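PDB 6J3A: gamma-glutamyltranspeptidase from Streptomyces lincolnensis, which probably catalyses gamma-glutamyl transfer or related cleavage chemistry, as an LmbA-like member of the Ntn-hydrolase gamma-glutamyltranspeptidase family. Local coordinates for residues P99-L104 with M234-E239; G440-S445 with G457-M462. One frame throughout, in Å; residues are numbered along the deposited sequence.

Contact 1 (P99-L104 with M234-E239); sequences PGTGPL and MDTSGE
T236 meets segment 99-104 through two hydrogen bonds, a compact way of joining two irregular segments. Its hydroxyl OG1 accepts from G100 N at 3.2 Å, with an angle of 136° at the hydrogen, and its own N donates to T101 OG1 at 2.8 Å in a weak, bent bond. Each hydroxyl stands between its own backbone N and carbonyl carbon (chi1 58° in T101, 52° in T236), which sets T101 OG1 beside T236 N and T236 OG1 beside G100 N. A water adds an indirect link, accepting from L104 N and donating to T101 O and to D235 OD2, 3.1 Å away. Within 234-239, S237 N bonds to D235 OD1 at 2.8 Å, an Asx turn that leaves OD2 for the water.

Packing fills the rest: P99 CB lies 3.4 Å from T236 OG1, and the methyls T101 CG2 and T236 CG2 meet at 3.8 Å. A side chain on G102 would run into D235 CB. An alanine at T236 would probably leave G100 N without its acceptor and the T101 methyl without its neighbour. L104 and D235 also touch H241 of strand 240-241, while M234, ending strand 233-234, bonds through its carbonyl to W163, just beyond helix 156-161.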
ATOM      1  N   PRO A  99     -29.392 -10.617 -24.241  1.00 36.07           N
ATOM      2  CA  PRO A  99     -29.688 -10.014 -22.939  1.00 35.28           C
ATOM      3  C   PRO A  99     -28.458  -9.754 -22.058  1.00 34.35           C
ATOM      4  O   PRO A  99     -27.474 -10.490 -22.124  1.00 33.87           O
ATOM      5  CB  PRO A  99     -30.598 -11.052 -22.266  1.00 35.91           C
ATOM      6  CG  PRO A  99     -31.163 -11.875 -23.368  1.00 36.22           C
ATOM      7  CD  PRO A  99     -30.144 -11.867 -24.465  1.00 36.43           C
ATOM      8  N   GLY A 100     -28.541  -8.712 -21.234  1.00 33.56           N
ATOM      9  CA  GLY A 100     -27.507  -8.401 -20.258  1.00 32.67           C
ATOM     10  C   GLY A 100     -27.394  -9.421 -19.139  1.00 32.13           C
ATOM     11  O   GLY A 100     -26.348  -9.525 -18.497  1.00 31.12           O
ATOM     12  N   THR A 101     -28.472 -10.161 -18.892  1.00 31.58           N
ATOM     13  CA  THR A 101     -28.522 -11.131 -17.804  1.00 31.33           C
ATOM     14  C   THR A 101     -29.007 -12.498 -18.262  1.00 30.65           C
ATOM     15  O   THR A 101     -29.414 -12.681 -19.402  1.00 31.95           O
ATOM     16  CB  THR A 101     -29.460 -10.614 -16.721  1.00 32.12           C
ATOM     17  OG1 THR A 101     -30.756 -10.403 -17.288  1.00 32.49           O
ATOM     18  CG2 THR A 101     -28.934  -9.284 -16.151  1.00 32.84           C
ATOM     19  N   GLY A 102     -28.945 -13.467 -17.366  1.00 30.01           N
ATOM     20  CA  GLY A 102     -29.565 -14.757 -17.616  1.00 30.16           C
ATOM     21  C   GLY A 102     -28.651 -15.705 -18.366  1.00 29.85           C
ATOM     22  O   GLY A 102     -27.578 -15.300 -18.795  1.00 29.94           O
ATOM     23  N   PRO A 103     -29.077 -16.978 -18.522  1.00 30.35           N
ATOM     24  CA  PRO A 103     -28.252 -18.044 -19.079  1.00 30.73           C
ATOM     25  C   PRO A 103     -28.063 -17.991 -20.598  1.00 31.21           C
ATOM     26  O   PRO A 103     -27.183 -18.687 -21.103  1.00 32.48           O
ATOM     27  CB  PRO A 103     -28.989 -19.318 -18.656  1.00 30.38           C
ATOM     28  CG  PRO A 103     -30.407 -18.911 -18.572  1.00 30.49           C
ATOM     29  CD  PRO A 103     -30.417 -17.471 -18.160  1.00 30.56           C
ATOM     30  N   LEU A 104     -28.856 -17.186 -21.313  1.00 30.55           N
ATOM     31  CA  LEU A 104     -28.608 -16.946 -22.752  1.00 30.38           C
ATOM     32  C   LEU A 104     -27.333 -16.126 -23.007  1.00 29.47           C
ATOM     33  O   LEU A 104     -26.744 -16.229 -24.076  1.00 29.21           O
ATOM     34  CB  LEU A 104     -29.790 -16.247 -23.445  1.00 30.71           C
ATOM     35  CG  LEU A 104     -31.070 -17.044 -23.709  1.00 30.62           C
ATOM     36  CD1 LEU A 104     -32.160 -16.084 -24.162  1.00 30.81           C
ATOM     37  CD2 LEU A 104     -30.845 -18.127 -24.750  1.00 30.44           C
ATOM     38  N   MET A 234     -35.497 -15.552 -15.384  1.00 31.13           N
ATOM     39  CA  MET A 234     -35.816 -14.191 -15.776  1.00 31.32           C
ATOM     40  C   MET A 234     -34.537 -13.482 -16.208  1.00 32.05           C
ATOM     41  O   MET A 234     -33.463 -13.717 -15.640  1.00 32.42           O
ATOM     42  CB  MET A 234     -36.432 -13.458 -14.597  1.00 31.99           C
ATOM     43  CG  MET A 234     -36.741 -11.979 -14.805  1.00 32.87           C
ATOM     44  SD  MET A 234     -37.999 -11.738 -16.056  1.00 33.80           S
ATOM     45  CE  MET A 234     -39.478 -12.242 -15.177  1.00 34.35           C
ATOM     46  N   ASP A 235     -34.658 -12.618 -17.212  1.00 31.22           N
ATOM     47  CA  ASP A 235     -33.537 -11.789 -17.638  1.00 30.46           C
ATOM     48  C   ASP A 235     -33.986 -10.365 -17.977  1.00 31.19           C
ATOM     49  O   ASP A 235     -35.112  -9.990 -17.664  1.00 31.38           O
ATOM     50  CB  ASP A 235     -32.799 -12.474 -18.787  1.00 30.04           C
ATOM     51  CG  ASP A 235     -33.629 -12.595 -20.044  1.00 29.43           C
ATOM     52  OD1 ASP A 235     -34.489 -11.736 -20.328  1.00 29.15           O
ATOM     53  OD2 ASP A 235     -33.381 -13.564 -20.775  1.00 29.28           O
ATOM     54  N   THR A 236     -33.107  -9.577 -18.602  1.00 31.94           N
ATOM     55  CA  THR A 236     -33.410  -8.184 -18.976  1.00 32.67           C
ATOM     56  C   THR A 236     -34.581  -7.998 -19.965  1.00 33.89           C
ATOM     57  O   THR A 236     -35.180  -6.921 -20.003  1.00 33.64           O
ATOM     58  CB  THR A 236     -32.172  -7.476 -19.578  1.00 32.81           C
ATOM     59  OG1 THR A 236     -31.625  -8.266 -20.639  1.00 31.35           O
ATOM     60  CG2 THR A 236     -31.099  -7.237 -18.519  1.00 33.46           C
ATOM     61  N   SER A 237     -34.882  -9.025 -20.769  1.00 34.98           N
ATOM     62  CA  SER A 237     -36.051  -9.017 -21.683  1.00 36.59           C
ATOM     63  C   SER A 237     -37.408  -8.914 -20.969  1.00 38.00           C
ATOM     64  O   SER A 237     -38.365  -8.376 -21.532  1.00 38.54           O
ATOM     65  CB  SER A 237     -36.052 -10.263 -22.593  1.00 36.44           C
ATOM     66  OG  SER A 237     -36.408 -11.446 -21.887  1.00 35.77           O
ATOM     67  N   GLY A 238     -37.475  -9.431 -19.741  1.00 39.49           N
ATOM     68  CA  GLY A 238     -38.713  -9.493 -18.965  1.00 39.86           C
ATOM     69  C   GLY A 238     -39.348 -10.879 -18.973  1.00 40.90           C
ATOM     70  O   GLY A 238     -40.338 -11.103 -18.260  1.00 41.81           O
ATOM     71  N   GLU A 239     -38.777 -11.803 -19.759  1.00 38.77           N
ATOM     72  CA  GLU A 239     -39.241 -13.194 -19.825  1.00 37.98           C
ATOM     73  C   GLU A 239     -38.231 -14.103 -19.186  1.00 36.17           C
ATOM     74  O   GLU A 239     -37.049 -13.763 -19.080  1.00 37.66           O
ATOM     75  CB  GLU A 239     -39.395 -13.680 -21.269  1.00 38.99           C
ATOM     76  CG  GLU A 239     -40.389 -12.910 -22.103  1.00 39.64           C
ATOM     77  CD  GLU A 239     -40.328 -13.286 -23.574  1.00 39.57           C
ATOM     78  OE1 GLU A 239     -39.259 -13.122 -24.196  1.00 40.68           O
ATOM     79  OE2 GLU A 239     -41.358 -13.730 -24.117  1.00 40.02           O
TER
HETATM   80  O   HOH W   1     -30.692 -15.008 -20.607  1.00 24.81           O

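Contact 2 (G440-S445 with G457-M462); sequences GGWLQS and GTRLQM
G441 and G457 bring the two backbones within 4.0 Å of each other, CA to CA, a close approach between glycines that no direct hydrogen bond spans. A water takes up the polar link instead: it accepts from G441 N and is hydrogen-bonded to T458 OG1 at 3.1 Å. The same water sits over one face of the W442 indole, near its rim, with Q444 OE1 over the opposite face.

T458 divides its two branches between neighbours. Its OG1 approaches W442 CZ2 to 3.8 Å, the two side chains crossing at about a right angle, whereas its methyl CG2 packs on S445, 3.8 Å from CB. W442 turns its CG between backbone N and carbonyl carbon (chi1 49°), and NE1 makes a weak bond to S445 OG at 2.8 Å across a type I turn, which probably steadies the indole. R459 folds its chain at chi2 and chi3, and its guanidinium plane stands 78° from that of the indole. G440 N lies at the edge of the R459 guanidinium, 3.4 Å from R459 NH2, but both are donors; NH2 is hydrogen-bonded to S439 OG, and NE forms a salt bridge with E60. Q461 NE2 returns to T458 O at 3.0 Å, tying the start of the 3-10 turn 459-462.

The glycine pair and type I turn of 440-445 thus pack on the residues leading into the 3-10 segment, closing an excursion that contains the short strands 448-449 and 454-455. In relatives the corresponding loops lie near the substrate pocket, and the same placing is likely here.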
ATOM      1  N   GLY A 440     -16.336 -11.579 -15.233  1.00 28.72           N
ATOM      2  CA  GLY A 440     -17.520 -12.389 -15.510  1.00 27.96           C
ATOM      3  C   GLY A 440     -17.893 -13.326 -14.379  1.00 28.03           C
ATOM      4  O   GLY A 440     -17.066 -13.648 -13.517  1.00 28.61           O
ATOM      5  N   GLY A 441     -19.150 -13.766 -14.390  1.00 26.85           N
ATOM      6  CA  GLY A 441     -19.683 -14.620 -13.335  1.00 25.75           C
ATOM      7  C   GLY A 441     -19.940 -13.825 -12.073  1.00 24.95           C
ATOM      8  O   GLY A 441     -19.893 -14.371 -10.974  1.00 22.95           O
ATOM      9  N   TRP A 442     -20.232 -12.535 -12.251  1.00 25.01           N
ATOM     10  CA  TRP A 442     -20.546 -11.649 -11.137  1.00 25.67           C
ATOM     11  C   TRP A 442     -21.955 -11.887 -10.623  1.00 26.34           C
ATOM     12  O   TRP A 442     -22.789 -12.484 -11.317  1.00 27.91           O
ATOM     13  CB  TRP A 442     -20.324 -10.170 -11.485  1.00 27.13           C
ATOM     14  CG  TRP A 442     -20.923  -9.667 -12.759  1.00 27.73           C
ATOM     15  CD1 TRP A 442     -22.242  -9.586 -13.075  1.00 28.58           C
ATOM     16  CD2 TRP A 442     -20.207  -9.128 -13.875  1.00 28.32           C
ATOM     17  NE1 TRP A 442     -22.395  -9.040 -14.327  1.00 28.86           N
ATOM     18  CE2 TRP A 442     -21.161  -8.755 -14.841  1.00 28.71           C
ATOM     19  CE3 TRP A 442     -18.844  -8.925 -14.152  1.00 28.13           C
ATOM     20  CZ2 TRP A 442     -20.802  -8.200 -16.075  1.00 29.57           C
ATOM     21  CZ3 TRP A 442     -18.483  -8.371 -15.379  1.00 28.40           C
ATOM     22  CH2 TRP A 442     -19.457  -8.014 -16.325  1.00 29.04           C
ATOM     23  N   LEU A 443     -22.211 -11.413  -9.406  1.00 26.10           N
ATOM     24  CA  LEU A 443     -23.427 -11.786  -8.665  1.00 26.21           C
ATOM     25  C   LEU A 443     -24.735 -11.205  -9.184  1.00 26.08           C
ATOM     26  O   LEU A 443     -25.785 -11.780  -8.925  1.00 27.12           O
ATOM     27  CB  LEU A 443     -23.294 -11.433  -7.175  1.00 26.57           C
ATOM     28  CG  LEU A 443     -23.200  -9.953  -6.733  1.00 27.30           C
ATOM     29  CD1 LEU A 443     -24.550  -9.252  -6.550  1.00 27.32           C
ATOM     30  CD2 LEU A 443     -22.419  -9.857  -5.428  1.00 27.43           C
ATOM     31  N   GLN A 444     -24.672 -10.101  -9.925  1.00 25.61           N
ATOM     32  CA  GLN A 444     -25.850  -9.264 -10.201  1.00 26.24           C
ATOM     33  C   GLN A 444     -26.504  -9.561 -11.549  1.00 27.36           C
ATOM     34  O   GLN A 444     -27.443  -8.851 -11.944  1.00 27.19           O
ATOM     35  CB  GLN A 444     -25.500  -7.762 -10.132  1.00 25.76           C
ATOM     36  CG  GLN A 444     -24.582  -7.245 -11.242  1.00 25.41           C
ATOM     37  CD  GLN A 444     -23.105  -7.164 -10.859  1.00 25.64           C
ATOM     38  OE1 GLN A 444     -22.421  -6.230 -11.268  1.00 25.21           O
ATOM     39  NE2 GLN A 444     -22.606  -8.134 -10.089  1.00 24.77           N
ATOM     40  N   SER A 445     -26.003 -10.585 -12.250  1.00 28.04           N
ATOM     41  CA  SER A 445     -26.429 -10.877 -13.633  1.00 28.52           C
ATOM     42  C   SER A 445     -26.778 -12.343 -13.969  1.00 28.53           C
ATOM     43  O   SER A 445     -27.215 -12.618 -15.083  1.00 28.65           O
ATOM     44  CB  SER A 445     -25.377 -10.336 -14.603  1.00 28.61           C
ATOM     45  OG  SER A 445     -25.223  -8.925 -14.450  1.00 28.34           O
ATOM     46  N   GLY A 457     -21.621 -16.747 -16.339  1.00 28.13           N
ATOM     47  CA  GLY A 457     -21.213 -15.468 -16.903  1.00 27.94           C
ATOM     48  C   GLY A 457     -22.242 -14.869 -17.836  1.00 27.42           C
ATOM     49  O   GLY A 457     -23.342 -15.393 -17.971  1.00 28.44           O
ATOM     50  N   THR A 458     -21.878 -13.756 -18.465  1.00 26.53           N
ATOM     51  CA  THR A 458     -22.769 -13.032 -19.370  1.00 26.44           C
ATOM     52  C   THR A 458     -22.031 -12.401 -20.560  1.00 26.49           C
ATOM     53  O   THR A 458     -22.436 -11.336 -21.049  1.00 25.62           O
ATOM     54  CB  THR A 458     -23.496 -11.907 -18.618  1.00 26.37           C
ATOM     55  OG1 THR A 458     -22.530 -11.027 -18.029  1.00 26.30           O
ATOM     56  CG2 THR A 458     -24.422 -12.475 -17.532  1.00 26.75           C
ATOM     57  N   ARG A 459     -20.969 -13.052 -21.039  1.00 26.28           N
ATOM     58  CA  ARG A 459     -20.085 -12.417 -22.033  1.00 26.59           C
ATOM     59  C   ARG A 459     -20.640 -12.443 -23.455  1.00 26.76           C
ATOM     60  O   ARG A 459     -20.292 -11.580 -24.263  1.00 27.70           O
ATOM     61  CB  ARG A 459     -18.680 -13.019 -21.999  1.00 26.64           C
ATOM     62  CG  ARG A 459     -17.571 -12.170 -22.637  1.00 26.95           C
ATOM     63  CD  ARG A 459     -17.318 -10.837 -21.947  1.00 27.43           C
ATOM     64  NE  ARG A 459     -17.009 -11.010 -20.530  1.00 27.80           N
ATOM     65  CZ  ARG A 459     -16.732 -10.036 -19.673  1.00 28.57           C
ATOM     66  NH1 ARG A 459     -16.717  -8.766 -20.062  1.00 29.04           N
ATOM     67  NH2 ARG A 459     -16.480 -10.338 -18.402  1.00 29.73           N
ATOM     68  N   LEU A 460     -21.525 -13.391 -23.759  1.00 26.65           N
ATOM     69  CA  LEU A 460     -22.209 -13.401 -25.070  1.00 26.47           C
ATOM     70  C   LEU A 460     -23.016 -12.134 -25.345  1.00 25.81           C
ATOM     71  O   LEU A 460     -23.384 -11.877 -26.487  1.00 25.80           O
ATOM     72  CB  LEU A 460     -23.103 -14.635 -25.238  1.00 26.31           C
ATOM     73  CG  LEU A 460     -22.390 -15.983 -25.105  1.00 26.60           C
ATOM     74  CD1 LEU A 460     -23.355 -17.137 -25.296  1.00 27.11           C
ATOM     75  CD2 LEU A 460     -21.264 -16.103 -26.110  1.00 26.69           C
ATOM     76  N   GLN A 461     -23.265 -11.334 -24.312  1.00 26.07           N
ATOM     77  CA  GLN A 461     -23.919 -10.038 -24.482  1.00 27.61           C
ATOM     78  C   GLN A 461     -23.222  -9.095 -25.447  1.00 28.29           C
ATOM     79  O   GLN A 461     -23.849  -8.183 -25.975  1.00 28.92           O
ATOM     80  CB  GLN A 461     -24.142  -9.353 -23.132  1.00 27.56           C
ATOM     81  CG  GLN A 461     -22.971  -8.576 -22.570  1.00 28.14           C
ATOM     82  CD  GLN A 461     -23.337  -7.921 -21.262  1.00 28.37           C
ATOM     83  OE1 GLN A 461     -23.934  -6.839 -21.242  1.00 29.57           O
ATOM     84  NE2 GLN A 461     -23.006  -8.579 -20.158  1.00 27.51           N
ATOM     85  N   MET A 462     -21.928  -9.315 -25.660  1.00 29.83           N
ATOM     86  CA  MET A 462     -21.106  -8.469 -26.511  1.00 30.77           C
ATOM     87  C   MET A 462     -21.130  -8.825 -27.998  1.00 31.55           C
ATOM     88  O   MET A 462     -20.666  -8.039 -28.824  1.00 32.92           O
ATOM     89  CB  MET A 462     -19.675  -8.496 -25.981  1.00 31.32           C
ATOM     90  CG  MET A 462     -19.595  -8.184 -24.488  1.00 31.22           C
ATOM     91  SD  MET A 462     -17.974  -7.627 -23.952  1.00 30.09           S
ATOM     92  CE  MET A 462     -18.408  -6.968 -22.358  1.00 30.47           C
TER
HETATM   93  O   HOH W   2     -21.447 -12.135 -15.293  1.00 20.90           O

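In the fold
Read from the N terminus, the two contacts illustrate loop closures in series: contact 1 is complete before contact 2 begins, and they neither nest nor cross. Contact 1 joins the loop between helices 87-92 and 111-122 to the turn linking strands 233-234 and 240-241, closing 129 mostly helical residues. Contact 2 closes only 11 residues, within the connection from strand 433-436 to strand 486-490. Their centres lie about 11 Å apart, and segment 99-104 borders both. G102 N and S445 O, 3.0 Å apart, probably form a hydrogen bond, and G100 O packs on T458 CG2. The loop before helix 111-122 is thereby joined both to the turn before strand 240-241 and to the loops following strand 433-436.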